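Local coordinates for protein nucleoside-diphosphate-sugar pyrophosphorylase (Vibrio cholerae, PDB 4EVW) that probably transfers a nucleoside monophosphate from a nucleoside triphosphate to a sugar phosphate, forming a nucleotide sugar and releasing pyrophosphate, at residues P48-V53 with Y76-H81; A7-R12 with I52-Y57; A42-T47 with L70-F75; G107-F112 with N178-Y183. The protein carries 1 engineered substitution. All blocks are in the same frame, centred on the assembly; numbering follows the deposited sequence. Where two conformers were deposited one is given.

Strand 49-54 is shared by interactions 1 and 2, and interaction 3 joins the loops leading into it and into strand 75-80. Interaction 1 pairs these two strands; interaction 2, its centre about 12 Å from that of interaction 1, sits at the far end of strand 49-54 and has I52 and V53 in common with it. F49 N lies 3.0 Å from Q74 O where interactions 1 and 3 meet. Interactions 2 and 3 therefore stand at opposite ends of one parallel pair, centres about 23 Å apart. Interaction 4 belongs to another part of the same sheet, about 15 Å from interaction 1 between centres. Interaction 2 includes the loop that in related enzymes binds the nucleotide.

Interaction 1. Residues P48-V53 with Y76-H81; sequences PFLFIV and YIAELH
F49, F51 and V53 exchange five backbone hydrogen bonds with Y76, A78 and L80, and so join two parallel strands whose short axes diverge by only 19°. The partners alternate as parallel pairing demands. Y76 N gives its proton to F49 O at 2.8 Å, while Y76 O receives that of F51 N. F51 O then accepts from A78 N in a nearly straight bond (169°), and A78 O takes the proton of V53 N. The series closes with L80 N and V53 O, 2.7 Å apart. The backbones of L50 and I52 face the other way and bond to the neighbouring strand 2-5, through I2 and I4, which makes 49-54 an interior strand. On the outer side of the pair, I77 O accepts from the side chain of Q101.

Side chains fill in above and below. L50 crosses Y76 at about a right angle: chi1 of 170° puts CG anti to the backbone N, and chi2 then carries CD1 to 3.9 Å from Y76 CB, with A78 CB close by. Farther along the same face, I52 CG2 meets L80 CD1 at 3.7 Å. P48 CB comes up to the edge of the Y76 ring, 3.9 Å from CE2. On the opposite face V53 CG2 touches I77 CG2 at 4.1 Å. Helix 59-70, the crossover of the beta-alpha-beta unit formed with these two strands, packs on the F51 face; helix 87-100 packs on the L50 face. The five bonds satisfy the inward-facing amides and carbonyls of the pair, consistent with the largely apolar packing on its two faces.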
# COMPACT_ATOMS: atom_id res chain seq x y z
N PRO A 48 -5.27 0.10 14.52
CA PRO A 48 -4.94 1.49 14.23
C PRO A 48 -4.69 1.69 12.74
O PRO A 48 -4.23 0.78 12.04
CB PRO A 48 -3.70 1.75 15.08
CG PRO A 48 -3.05 0.40 15.14
CD PRO A 48 -4.21 -0.54 15.33
N PHE A 49 -5.00 2.89 12.25
CA PHE A 49 -4.78 3.25 10.85
C PHE A 49 -3.86 4.46 10.82
O PHE A 49 -4.00 5.38 11.63
CB PHE A 49 -6.09 3.66 10.14
CG PHE A 49 -6.99 2.52 9.80
CD1 PHE A 49 -7.62 1.79 10.80
CD2 PHE A 49 -7.20 2.16 8.47
CE1 PHE A 49 -8.46 0.73 10.48
CE2 PHE A 49 -8.03 1.10 8.14
CZ PHE A 49 -8.66 0.38 9.15
N LEU A 50 -2.92 4.46 9.88
CA LEU A 50 -2.02 5.60 9.72
C LEU A 50 -2.22 6.11 8.30
O LEU A 50 -1.94 5.39 7.33
CB LEU A 50 -0.56 5.20 9.92
CG LEU A 50 0.48 6.26 9.54
CD1 LEU A 50 0.32 7.51 10.39
CD2 LEU A 50 1.87 5.68 9.72
N PHE A 51 -2.71 7.34 8.18
CA PHE A 51 -2.92 7.94 6.87
C PHE A 51 -1.77 8.92 6.66
O PHE A 51 -1.56 9.82 7.47
CB PHE A 51 -4.27 8.67 6.84
CG PHE A 51 -5.45 7.77 7.09
CD1 PHE A 51 -5.91 6.91 6.09
CD2 PHE A 51 -6.08 7.75 8.33
CE1 PHE A 51 -6.99 6.05 6.32
CE2 PHE A 51 -7.16 6.89 8.57
CZ PHE A 51 -7.61 6.04 7.56
N ILE A 52 -1.03 8.73 5.58
CA ILE A 52 0.10 9.61 5.30
C ILE A 52 -0.28 10.47 4.11
O ILE A 52 -0.37 9.99 2.98
CB ILE A 52 1.37 8.80 4.99
CG1 ILE A 52 1.60 7.76 6.09
CG2 ILE A 52 2.57 9.74 4.93
CD1 ILE A 52 2.69 6.74 5.77
N VAL A 53 -0.50 11.74 4.39
CA VAL A 53 -0.94 12.67 3.37
C VAL A 53 0.02 13.80 3.15
O VAL A 53 1.01 13.97 3.86
CB VAL A 53 -2.28 13.31 3.77
CG1 VAL A 53 -3.29 12.24 4.10
CG2 VAL A 53 -2.06 14.20 4.99
N TYR A 76 -4.19 7.79 12.99
CA TYR A 76 -3.19 8.83 13.04
C TYR A 76 -3.02 9.41 11.66
O TYR A 76 -3.23 8.72 10.65
CB TYR A 76 -1.86 8.23 13.51
CG TYR A 76 -1.97 7.40 14.76
CD1 TYR A 76 -2.00 8.00 16.02
CD2 TYR A 76 -2.07 6.01 14.70
CE1 TYR A 76 -2.11 7.24 17.18
CE2 TYR A 76 -2.18 5.24 15.85
CZ TYR A 76 -2.20 5.86 17.09
OH TYR A 76 -2.31 5.09 18.23
N ILE A 77 -2.66 10.67 11.60
CA ILE A 77 -2.45 11.32 10.33
C ILE A 77 -1.06 11.93 10.35
O ILE A 77 -0.72 12.68 11.27
CB ILE A 77 -3.49 12.42 10.07
CG1 ILE A 77 -4.88 11.79 9.96
CG2 ILE A 77 -3.14 13.19 8.79
CD1 ILE A 77 -5.99 12.80 9.78
N ALA A 78 -0.26 11.59 9.36
CA ALA A 78 1.09 12.12 9.24
C ALA A 78 1.04 12.99 8.01
O ALA A 78 0.79 12.51 6.90
CB ALA A 78 2.09 10.98 9.07
N GLU A 79 1.27 14.28 8.18
CA GLU A 79 1.22 15.20 7.05
C GLU A 79 2.63 15.53 6.57
O GLU A 79 3.44 16.05 7.32
CB GLU A 79 0.48 16.47 7.45
CG GLU A 79 0.25 17.44 6.30
CD GLU A 79 -0.46 18.70 6.74
OE1 GLU A 79 -1.54 19.00 6.19
OE2 GLU A 79 0.08 19.40 7.63
N LEU A 80 2.91 15.20 5.31
CA LEU A 80 4.21 15.45 4.72
C LEU A 80 4.17 16.78 3.98
O LEU A 80 3.14 17.14 3.42
CB LEU A 80 4.58 14.30 3.77
CG LEU A 80 4.55 12.91 4.43
CD1 LEU A 80 5.16 11.88 3.48
CD2 LEU A 80 5.34 12.94 5.73
N HIS A 81 5.28 17.51 3.97
CA HIS A 81 5.29 18.81 3.31
C HIS A 81 6.03 18.88 1.98
O HIS A 81 6.03 19.92 1.31
CB HIS A 81 5.83 19.86 4.29
CG HIS A 81 4.99 19.99 5.53
ND1 HIS A 81 3.83 20.72 5.57
CD2 HIS A 81 5.13 19.43 6.76
CE1 HIS A 81 3.28 20.62 6.77
NE2 HIS A 81 4.05 19.84 7.51

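Interaction 2. Residues A7-R12 with I52-Y57; sequences AGMSSR and IVRNVY
The loop that follows the first strand of a nucleotidyltransferase-like fold, rich in small residues and in relatives the site where the nucleotide is held, here packs A7 against R54 at the end of strand 49-54. A7 lies beside that strand: its CB is 4.1 Å from V53 C, and its nitrogen stays 3.5 Å from I52 O. The closest approach comes from the arginine. Its chi2, near anti at 155°, places CD 3.1 Å from A7 O, and R54 CB is also within 3.9 Å of that oxygen. Beyond CD the chain bends, and the guanidinium passes on toward the loop, with NH1 4.2 Å from G8 O. M9, deposited as selenomethionine in two conformers, brings CE to 4.0 Å from R54 NH1, an approach that should be treated as doubtful.

Around the contact, I52 hydrogen-bonds through its backbone to I4 and M6, A7 also touches T90 of helix 87-100, and R54 NH2 has a long, weak ion pair with E83. No hydrogen bond links residues 7-12 to residues 52-57. The contact therefore rests on packing, with the methylene next to the guanidinium, probably somewhat polarised by its charge, facing a carbonyl oxygen. It depends on the van der Waals fit of the arginine's aliphatic part to A7 rather than on directed bonds.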
# COMPACT_ATOMS: atom_id res chain seq x y z
N ALA A 7 0.37 10.44 -0.43
CA ALA A 7 1.00 11.71 -0.53
C ALA A 7 1.37 12.02 -1.95
O ALA A 7 1.85 13.06 -2.23
CB ALA A 7 2.20 11.75 0.32
N GLY A 8 1.14 11.11 -2.84
CA GLY A 8 1.46 11.31 -4.24
C GLY A 8 0.70 12.44 -4.91
O GLY A 8 0.16 13.33 -4.25
N MSE A 9 0.65 12.40 -6.24
CA MSE A 9 -0.03 13.41 -7.02
C MSE A 9 -0.92 12.74 -8.05
O MSE A 9 -0.54 11.72 -8.63
CB MSE A 9 1.01 14.31 -7.69
CG MSE A 9 0.46 15.50 -8.44
SE MSE A 9 1.85 16.76 -8.89
CE MSE A 9 1.80 17.86 -7.30
N SER A 10 -2.10 13.31 -8.28
CA SER A 10 -3.07 12.77 -9.23
C SER A 10 -2.87 13.33 -10.64
O SER A 10 -3.83 13.75 -11.27
CB SER A 10 -4.48 13.10 -8.74
OG SER A 10 -4.61 12.85 -7.35
N SER A 11 -1.64 13.31 -11.14
CA SER A 11 -1.35 13.86 -12.46
C SER A 11 -2.19 13.37 -13.63
O SER A 11 -2.63 14.18 -14.45
CB SER A 11 0.14 13.70 -12.78
OG SER A 11 0.91 14.59 -11.99
N ARG A 12 -2.40 12.06 -13.74
CA ARG A 12 -3.21 11.54 -14.85
C ARG A 12 -4.65 12.03 -14.74
O ARG A 12 -5.31 12.28 -15.75
CB ARG A 12 -3.20 10.01 -14.87
CG ARG A 12 -2.05 9.38 -15.64
CD ARG A 12 -2.58 8.31 -16.59
NE ARG A 12 -1.79 7.09 -16.55
CZ ARG A 12 -2.09 5.99 -17.24
NH1 ARG A 12 -3.17 5.96 -18.01
NH2 ARG A 12 -1.32 4.91 -17.14
N ILE A 52 -1.03 8.73 5.58
CA ILE A 52 0.10 9.61 5.30
C ILE A 52 -0.28 10.47 4.11
O ILE A 52 -0.37 9.99 2.98
CB ILE A 52 1.37 8.80 4.99
CG1 ILE A 52 1.60 7.76 6.09
CG2 ILE A 52 2.57 9.74 4.93
CD1 ILE A 52 2.69 6.74 5.77
N VAL A 53 -0.50 11.74 4.39
CA VAL A 53 -0.94 12.67 3.37
C VAL A 53 0.02 13.80 3.15
O VAL A 53 1.01 13.97 3.86
CB VAL A 53 -2.28 13.31 3.77
CG1 VAL A 53 -3.29 12.24 4.10
CG2 VAL A 53 -2.06 14.20 4.99
N ARG A 54 -0.32 14.61 2.16
CA ARG A 54 0.48 15.77 1.85
C ARG A 54 -0.27 17.03 2.23
O ARG A 54 -1.50 17.02 2.31
CB ARG A 54 0.79 15.79 0.38
CG ARG A 54 2.12 16.34 0.18
CD ARG A 54 2.69 15.84 -1.08
NE ARG A 54 3.33 16.96 -1.72
CZ ARG A 54 2.83 17.59 -2.78
NH1 ARG A 54 1.70 17.17 -3.33
NH2 ARG A 54 3.46 18.65 -3.26
N ASN A 55 0.46 18.11 2.44
CA ASN A 55 -0.15 19.38 2.82
C ASN A 55 -0.79 20.11 1.65
O ASN A 55 -0.50 21.28 1.41
CB ASN A 55 0.90 20.27 3.49
CG ASN A 55 2.03 20.64 2.56
OD1 ASN A 55 2.27 19.99 1.54
ND2 ASN A 55 2.76 21.70 2.91
N VAL A 56 -1.66 19.42 0.92
CA VAL A 56 -2.37 20.02 -0.20
C VAL A 56 -3.86 19.69 -0.16
O VAL A 56 -4.26 18.68 0.44
CB VAL A 56 -1.80 19.56 -1.57
CG1 VAL A 56 -0.43 20.17 -1.81
CG2 VAL A 56 -1.71 18.04 -1.60
N TYR A 57 -4.66 20.54 -0.79
CA TYR A 57 -6.11 20.37 -0.87
C TYR A 57 -6.83 20.12 0.45
O TYR A 57 -7.90 19.53 0.46
CB TYR A 57 -6.46 19.23 -1.82
CG TYR A 57 -5.98 19.46 -3.21
CD1 TYR A 57 -6.68 20.28 -4.09
CD2 TYR A 57 -4.79 18.88 -3.66
CE1 TYR A 57 -6.22 20.52 -5.38
CE2 TYR A 57 -4.32 19.11 -4.94
CZ TYR A 57 -5.04 19.93 -5.79
OH TYR A 57 -4.58 20.15 -7.07

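Interaction 3. Residues A42-T47 with L70-F75; sequences AYFAST and LGIKQF
F44 lays its ring against I72 and so forms the apolar part of the contact. I72 CG1 stands over one face, 3.7 Å from the ring centroid and 18° off the normal, a CH-pi contact displaced toward CD1 and CE1. The ring's other flank, at CE2, meets L70 CB at 3.9 Å, and L70 O comes within 3.4 Å of CD2. V37 of helix 32-37 touches F44, L70 and I72 alike. Beside the ring, K73 CG packs 4.1 Å from A45 CA.

G71, between L70 and I72, ends helix 59-70 in a Schellman motif with positive phi (90°), and this turn directs the chain past F44 toward strand 75-80. The two loops thus converge just ahead of the neighbouring parallel strands of the beta-alpha-beta unit.

Polar links lie beyond the ring. F44 O accepts from K73 N at 2.9 Å and also lies 2.7 Å from a bridging water. That water receives the proton of Q74 N and sits 2.6 Å from T47 O, though it cannot serve all its acceptors at once. Within residues 42-47, Y43 O accepts from both S46 N and T47 N, which closes the turn.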
# COMPACT_ATOMS: atom_id res chain seq x y z
N ALA A 42 -13.86 -4.42 8.77
CA ALA A 42 -13.85 -5.38 9.87
C ALA A 42 -12.84 -5.02 10.95
O ALA A 42 -12.90 -5.53 12.06
CB ALA A 42 -13.54 -6.78 9.33
N TYR A 43 -11.93 -4.10 10.63
CA TYR A 43 -10.88 -3.70 11.57
C TYR A 43 -10.99 -2.28 12.13
O TYR A 43 -10.11 -1.83 12.87
CB TYR A 43 -9.54 -3.90 10.88
CG TYR A 43 -9.33 -5.34 10.50
CD1 TYR A 43 -8.97 -6.29 11.46
CD2 TYR A 43 -9.56 -5.78 9.19
CE1 TYR A 43 -8.86 -7.64 11.13
CE2 TYR A 43 -9.46 -7.13 8.85
CZ TYR A 43 -9.10 -8.05 9.83
OH TYR A 43 -8.99 -9.38 9.50
N PHE A 44 -12.07 -1.59 11.79
CA PHE A 44 -12.27 -0.22 12.25
C PHE A 44 -12.28 -0.06 13.77
O PHE A 44 -11.84 0.96 14.30
CB PHE A 44 -13.58 0.35 11.68
CG PHE A 44 -13.52 0.68 10.22
CD1 PHE A 44 -12.33 0.58 9.51
CD2 PHE A 44 -14.66 1.13 9.56
CE1 PHE A 44 -12.27 0.93 8.16
CE2 PHE A 44 -14.62 1.48 8.21
CZ PHE A 44 -13.42 1.38 7.51
N ALA A 45 -12.79 -1.06 14.47
CA ALA A 45 -12.90 -0.97 15.92
C ALA A 45 -11.66 -1.42 16.69
O ALA A 45 -11.45 -1.01 17.83
CB ALA A 45 -14.10 -1.80 16.39
N SER A 46 -10.82 -2.23 16.05
CA SER A 46 -9.66 -2.83 16.72
C SER A 46 -8.25 -2.48 16.28
O SER A 46 -7.30 -2.63 17.06
CB SER A 46 -9.78 -4.34 16.57
OG SER A 46 -9.64 -4.69 15.19
N THR A 47 -8.11 -2.04 15.05
CA THR A 47 -6.80 -1.81 14.48
C THR A 47 -6.48 -0.35 14.18
O THR A 47 -7.32 0.37 13.66
CB THR A 47 -6.68 -2.63 13.19
OG1 THR A 47 -7.10 -3.97 13.45
CG2 THR A 47 -5.26 -2.64 12.65
N LEU A 70 -16.38 7.13 9.30
CA LEU A 70 -16.40 5.70 9.00
C LEU A 70 -16.43 4.88 10.28
O LEU A 70 -16.76 3.70 10.26
CB LEU A 70 -15.16 5.33 8.19
CG LEU A 70 -15.19 5.77 6.72
CD1 LEU A 70 -13.82 5.59 6.09
CD2 LEU A 70 -16.23 4.95 5.99
N GLY A 71 -16.09 5.53 11.39
CA GLY A 71 -16.08 4.84 12.66
C GLY A 71 -14.74 4.20 12.97
O GLY A 71 -14.68 3.24 13.74
N ILE A 72 -13.66 4.71 12.39
CA ILE A 72 -12.35 4.15 12.69
C ILE A 72 -12.00 4.70 14.07
O ILE A 72 -11.84 5.90 14.25
CB ILE A 72 -11.30 4.58 11.64
CG1 ILE A 72 -11.70 4.01 10.27
CG2 ILE A 72 -9.93 4.05 12.02
CD1 ILE A 72 -10.78 4.42 9.12
N LYS A 73 -11.91 3.81 15.05
CA LYS A 73 -11.67 4.22 16.42
C LYS A 73 -10.28 4.70 16.79
O LYS A 73 -10.12 5.49 17.72
CB LYS A 73 -12.13 3.10 17.36
CG LYS A 73 -13.63 2.84 17.25
CD LYS A 73 -14.40 4.16 17.37
CE LYS A 73 -15.90 4.00 17.13
NZ LYS A 73 -16.61 5.32 17.22
N GLN A 74 -9.26 4.23 16.08
CA GLN A 74 -7.91 4.70 16.36
C GLN A 74 -7.18 4.97 15.06
O GLN A 74 -6.93 4.06 14.27
CB GLN A 74 -7.12 3.68 17.19
CG GLN A 74 -7.45 3.67 18.68
CD GLN A 74 -7.32 5.05 19.33
OE1 GLN A 74 -6.30 5.73 19.20
NE2 GLN A 74 -8.37 5.45 20.04
N PHE A 75 -6.86 6.23 14.82
CA PHE A 75 -6.13 6.55 13.62
C PHE A 75 -5.21 7.74 13.82
O PHE A 75 -5.42 8.57 14.72
CB PHE A 75 -7.08 6.76 12.43
CG PHE A 75 -7.94 7.99 12.53
CD1 PHE A 75 -7.49 9.21 12.02
CD2 PHE A 75 -9.21 7.93 13.11
CE1 PHE A 75 -8.30 10.35 12.09
CE2 PHE A 75 -10.02 9.06 13.18
CZ PHE A 75 -9.56 10.27 12.67
O HOH W 1 -9.28 1.56 14.84

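Interaction 4. Residues G107-F112 with N178-Y183; sequences GSITVF and NRKEDY
G107 O meets K180 N at 2.9 Å in a bond that is bent (136° at the hydrogen), the donor tilted 31° from the carbonyl plane. It engages the first residue of the helix that opens after R179. The same oxygen lies 3.4 Å from K180 CB, while the amine at the far end of that lysine bonds to Y105 O. At S108 the chain runs close past the N178 carbonyl: CA is 3.2 Å and CB 3.3 Å from N178 O, but the S108 amide is poorly angled toward that oxygen and makes no hydrogen bond with it.

I109 turns its longer branch to the helix. Chi1 of 57° sets CG1 between the backbone N and carbonyl carbon, and chi2 near anti extends CD1 to Y183, 3.7 Å from both CG and CB. The two side chains cross at about a right angle. Y183 OH bonds to A88 O, and the Y183 side chain also touches V91 and T92 of helix 87-100, as V111 touches V91. Through their backbones, I109 and V111 hydrogen-bond to F177 and Y175. This is the packing of a helix on the mixed sheet of a Rossmann-like nucleotidyltransferase fold: strand 174-177 pairs antiparallel with 109-111, and the helix following it folds back over the sheet.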
# COMPACT_ATOMS: atom_id res chain seq x y z
N GLY A 107 4.57 -2.81 16.26
CA GLY A 107 3.91 -3.96 15.68
C GLY A 107 3.99 -4.09 14.17
O GLY A 107 4.86 -3.50 13.52
N SER A 108 3.07 -4.86 13.62
CA SER A 108 3.04 -5.10 12.19
C SER A 108 2.51 -3.90 11.43
O SER A 108 1.86 -3.02 12.00
CB SER A 108 2.12 -6.29 11.89
OG SER A 108 0.77 -5.95 12.16
N ILE A 109 2.83 -3.84 10.15
CA ILE A 109 2.28 -2.79 9.32
C ILE A 109 1.81 -3.42 8.03
O ILE A 109 2.47 -4.29 7.45
CB ILE A 109 3.25 -1.62 9.01
CG1 ILE A 109 4.51 -2.13 8.33
CG2 ILE A 109 3.56 -0.85 10.29
CD1 ILE A 109 5.35 -0.98 7.80
N THR A 110 0.63 -3.00 7.61
CA THR A 110 0.00 -3.49 6.40
C THR A 110 -0.16 -2.29 5.50
O THR A 110 -1.01 -1.44 5.74
CB THR A 110 -1.37 -4.09 6.73
OG1 THR A 110 -1.19 -5.18 7.64
CG2 THR A 110 -2.06 -4.58 5.48
N VAL A 111 0.69 -2.20 4.49
CA VAL A 111 0.64 -1.06 3.57
C VAL A 111 -0.36 -1.33 2.47
O VAL A 111 -0.37 -2.40 1.87
CB VAL A 111 2.02 -0.78 2.95
CG1 VAL A 111 1.96 0.46 2.07
CG2 VAL A 111 3.05 -0.63 4.05
N PHE A 112 -1.20 -0.34 2.19
CA PHE A 112 -2.22 -0.49 1.17
C PHE A 112 -2.33 0.85 0.45
O PHE A 112 -1.90 1.87 0.97
CB PHE A 112 -3.54 -0.84 1.84
CG PHE A 112 -4.61 -1.24 0.88
CD1 PHE A 112 -4.47 -2.37 0.08
CD2 PHE A 112 -5.79 -0.50 0.79
CE1 PHE A 112 -5.48 -2.76 -0.80
CE2 PHE A 112 -6.80 -0.88 -0.08
CZ PHE A 112 -6.65 -2.01 -0.87
N ASN A 178 5.36 -8.23 9.30
CA ASN A 178 5.05 -8.59 10.68
C ASN A 178 5.64 -7.62 11.70
O ASN A 178 5.08 -7.44 12.78
CB ASN A 178 5.55 -10.01 10.97
CG ASN A 178 5.05 -10.54 12.30
OD1 ASN A 178 3.85 -10.49 12.58
ND2 ASN A 178 5.95 -11.06 13.12
N ARG A 179 6.76 -6.99 11.37
CA ARG A 179 7.41 -6.03 12.27
C ARG A 179 7.78 -4.73 11.57
O ARG A 179 8.42 -4.74 10.53
CB ARG A 179 8.67 -6.63 12.89
CG ARG A 179 8.40 -7.82 13.82
CD ARG A 179 9.67 -8.26 14.54
NE ARG A 179 9.36 -9.17 15.64
CZ ARG A 179 9.50 -8.87 16.93
NH1 ARG A 179 9.94 -7.67 17.29
NH2 ARG A 179 9.17 -9.76 17.86
N LYS A 180 7.37 -3.61 12.16
CA LYS A 180 7.68 -2.30 11.60
C LYS A 180 9.19 -2.18 11.43
O LYS A 180 9.67 -1.64 10.43
CB LYS A 180 7.19 -1.18 12.54
CG LYS A 180 7.49 0.23 12.03
CD LYS A 180 7.32 1.30 13.11
CE LYS A 180 8.45 1.24 14.14
NZ LYS A 180 8.35 2.37 15.11
N GLU A 181 9.94 -2.67 12.41
CA GLU A 181 11.39 -2.58 12.34
C GLU A 181 12.01 -3.28 11.13
O GLU A 181 13.03 -2.83 10.61
CB GLU A 181 12.04 -3.08 13.64
CG GLU A 181 12.00 -2.05 14.76
CD GLU A 181 12.45 -0.66 14.30
OE1 GLU A 181 13.59 -0.53 13.81
OE2 GLU A 181 11.66 0.30 14.43
N ASP A 182 11.39 -4.38 10.67
CA ASP A 182 11.91 -5.08 9.50
C ASP A 182 11.68 -4.23 8.26
O ASP A 182 12.52 -4.19 7.36
CB ASP A 182 11.22 -6.44 9.32
CG ASP A 182 11.60 -7.44 10.40
OD1 ASP A 182 12.71 -7.31 10.97
OD2 ASP A 182 10.80 -8.35 10.67
N TYR A 183 10.54 -3.55 8.20
CA TYR A 183 10.26 -2.68 7.07
C TYR A 183 11.31 -1.57 7.03
O TYR A 183 11.90 -1.30 5.98
CB TYR A 183 8.89 -2.00 7.21
CG TYR A 183 8.66 -0.98 6.11
CD1 TYR A 183 8.12 -1.37 4.88
CD2 TYR A 183 9.07 0.34 6.27
CE1 TYR A 183 8.00 -0.45 3.83
CE2 TYR A 183 8.96 1.26 5.23
CZ TYR A 183 8.42 0.86 4.01
OH TYR A 183 8.34 1.74 2.96